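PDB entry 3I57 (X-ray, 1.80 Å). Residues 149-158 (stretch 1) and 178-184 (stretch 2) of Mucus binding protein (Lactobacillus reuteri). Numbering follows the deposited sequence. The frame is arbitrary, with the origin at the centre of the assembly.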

# COMPACT_ATOMS: atom_id res chain seq x y z
N THR A 149 -35.40 5.33 9.05
CA THR A 149 -36.74 5.85 9.24
C THR A 149 -36.80 6.55 10.57
O THR A 149 -36.45 5.98 11.61
CB THR A 149 -37.79 4.73 9.23
OG1 THR A 149 -37.70 4.02 7.99
CG2 THR A 149 -39.20 5.33 9.37
N SER A 150 -37.20 7.81 10.54
CA SER A 150 -37.33 8.56 11.77
C SER A 150 -38.49 7.95 12.59
O SER A 150 -39.53 7.57 12.03
CB SER A 150 -37.59 10.04 11.47
OG SER A 150 -36.51 10.59 10.69
N PRO A 151 -38.29 7.84 13.90
CA PRO A 151 -39.34 7.26 14.74
C PRO A 151 -40.60 8.09 14.77
O PRO A 151 -40.57 9.31 14.59
CB PRO A 151 -38.72 7.23 16.14
CG PRO A 151 -37.49 8.13 16.08
CD PRO A 151 -37.03 8.06 14.64
N THR A 152 -41.72 7.43 15.04
CA THR A 152 -43.00 8.11 15.21
C THR A 152 -43.16 8.50 16.66
O THR A 152 -43.05 7.66 17.55
CB THR A 152 -44.14 7.20 14.77
OG1 THR A 152 -43.99 6.94 13.38
CG2 THR A 152 -45.51 7.84 15.07
N ILE A 153 -43.39 9.78 16.90
CA ILE A 153 -43.57 10.29 18.24
C ILE A 153 -44.95 10.96 18.28
O ILE A 153 -45.20 11.94 17.58
CB ILE A 153 -42.44 11.29 18.60
CG1 ILE A 153 -41.08 10.63 18.36
CG2 ILE A 153 -42.54 11.76 20.07
CD1 ILE A 153 -39.89 11.47 18.80
N ALA A 154 -45.86 10.41 19.09
CA ALA A 154 -47.23 10.94 19.14
C ALA A 154 -47.22 12.44 19.35
O ALA A 154 -46.54 12.95 20.24
CB ALA A 154 -48.04 10.24 20.25
N GLY A 155 -47.98 13.14 18.52
CA GLY A 155 -48.16 14.56 18.69
C GLY A 155 -47.16 15.39 17.91
O GLY A 155 -47.20 16.61 17.97
N TYR A 156 -46.26 14.71 17.21
CA TYR A 156 -45.18 15.37 16.47
C TYR A 156 -44.96 14.76 15.08
O TYR A 156 -45.33 13.62 14.83
CB TYR A 156 -43.87 15.31 17.27
CG TYR A 156 -43.89 16.09 18.55
CD1 TYR A 156 -43.43 17.40 18.58
CD2 TYR A 156 -44.38 15.54 19.73
CE1 TYR A 156 -43.44 18.14 19.76
CE2 TYR A 156 -44.38 16.27 20.92
CZ TYR A 156 -43.92 17.57 20.92
OH TYR A 156 -43.92 18.32 22.08
N ALA A 157 -44.34 15.54 14.21
CA ALA A 157 -43.95 15.10 12.87
C ALA A 157 -42.49 15.45 12.65
O ALA A 157 -42.07 16.58 12.91
CB ALA A 157 -44.79 15.78 11.81
N PRO A 158 -41.71 14.50 12.13
CA PRO A 158 -40.29 14.75 11.87
C PRO A 158 -40.08 15.61 10.61
O PRO A 158 -40.89 15.55 9.69
CB PRO A 158 -39.74 13.34 11.69
CG PRO A 158 -40.89 12.59 11.03
CD PRO A 158 -42.15 13.17 11.67
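Stretch 2 (178-184) TVIYTAD

Residues 178-183 of stretch 2 belong to an extended strand that begins earlier in the chain and runs antiparallel to the short strand 156-158 of stretch 1; the two N-to-C directions make an angle of 151°, and the axes approach to 4.5 Å. Before that strand, stretch 1 is mostly loop, and this loop supplies contacts to Tyr181, the residue of stretch 2 most covered by this contact, whose ring is held between Ile153 and Pro158.

The contact begins at Ser150, a small residue beside the tyrosine hydroxyl: Ser150 CB lies 3.4 Å from Tyr181 OH, and Ser150 OG is 3.7 Å from Val179 CG1. Pro151 follows. Pro151 O accepts a short hydrogen bond of 2.6 Å from Tyr181 OH, so the buried phenol finds a polar partner in the loop backbone. Pro151 N lies 3.2 Å from Tyr181 OH but has no hydrogen to share, so this is not a hydrogen bond. Thr152 points away, but Ile153 turns back toward stretch 2, and its beta-branched side chain, chi1 m and chi2 t, places Ile153 CD1 over one face of the Tyr181 ring, 3.8 Å from the ring centroid.

From Ile153 to Tyr156 the chain makes a type II turn, closed by Tyr156 N to Ile153 O at 3.0 Å. Gly155, with phi 92°, suits the turn because a CB here would jam against the preceding carbonyl. Gly155 O accepts a hydrogen bond from Asp184 N at 3.0 Å.

The ladder then proceeds. Tyr156 faces Ala183 in a non-hydrogen-bonded pair, and Tyr156 CE1 rests 3.9 Å from Ala183 CB, a small methyl beside a broad ring. Ala157 and Thr182 form the hydrogen-bonded pair: Ala157 N to Thr182 O and Thr182 N to Ala157 O are both 3.0 Å. Pro158, lacking an amide hydrogen, fits the non-hydrogen-bonded site opposite Tyr181. Pro158 CB covers the other ring face, 3.9 Å from the Tyr181 centroid, and also meets Val179 CG1 at 3.7 Å.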

# COMPACT_ATOMS: atom_id res chain seq x y z
N THR A 178 -29.37 16.28 11.78
CA THR A 178 -30.42 16.28 12.78
C THR A 178 -31.79 16.39 12.12
O THR A 178 -32.01 17.25 11.29
CB THR A 178 -30.27 17.48 13.74
OG1 THR A 178 -29.00 17.43 14.38
CG2 THR A 178 -31.38 17.42 14.82
N VAL A 179 -32.67 15.48 12.50
CA VAL A 179 -34.08 15.50 12.18
C VAL A 179 -34.76 16.24 13.37
O VAL A 179 -34.44 15.95 14.52
CB VAL A 179 -34.58 14.06 12.02
CG1 VAL A 179 -36.11 13.96 12.04
CG2 VAL A 179 -34.04 13.46 10.68
N ILE A 180 -35.65 17.19 13.07
CA ILE A 180 -36.31 18.04 14.09
C ILE A 180 -37.79 17.68 14.12
O ILE A 180 -38.41 17.52 13.06
CB ILE A 180 -36.21 19.54 13.71
CG1 ILE A 180 -34.77 20.03 13.82
CG2 ILE A 180 -37.12 20.40 14.61
CD1 ILE A 180 -34.57 21.43 13.36
N TYR A 181 -38.36 17.53 15.33
CA TYR A 181 -39.76 17.17 15.49
C TYR A 181 -40.57 18.40 15.87
O TYR A 181 -40.22 19.12 16.83
CB TYR A 181 -39.96 16.08 16.56
CG TYR A 181 -39.61 14.71 16.08
CD1 TYR A 181 -38.28 14.28 16.06
CD2 TYR A 181 -40.58 13.86 15.57
CE1 TYR A 181 -37.94 13.04 15.58
CE2 TYR A 181 -40.25 12.61 15.09
CZ TYR A 181 -38.92 12.21 15.08
OH TYR A 181 -38.62 10.97 14.59
N THR A 182 -41.62 18.64 15.11
CA THR A 182 -42.47 19.81 15.29
C THR A 182 -43.86 19.36 15.73
O THR A 182 -44.40 18.38 15.23
CB THR A 182 -42.55 20.63 13.98
OG1 THR A 182 -41.25 21.17 13.68
CG2 THR A 182 -43.54 21.77 14.12
N ALA A 183 -44.44 20.09 16.68
CA ALA A 183 -45.76 19.73 17.17
C ALA A 183 -46.84 19.85 16.09
O ALA A 183 -46.79 20.77 15.27
CB ALA A 183 -46.13 20.56 18.42
N ASP A 184 -47.78 18.91 16.09
CA ASP A 184 -48.94 18.93 15.20
C ASP A 184 -49.85 20.12 15.53
O ASP A 184 -50.07 20.40 16.71
CB ASP A 184 -49.76 17.65 15.39
CG ASP A 184 -49.07 16.42 14.86
OD1 ASP A 184 -48.11 16.53 14.06
OD2 ASP A 184 -49.49 15.32 15.26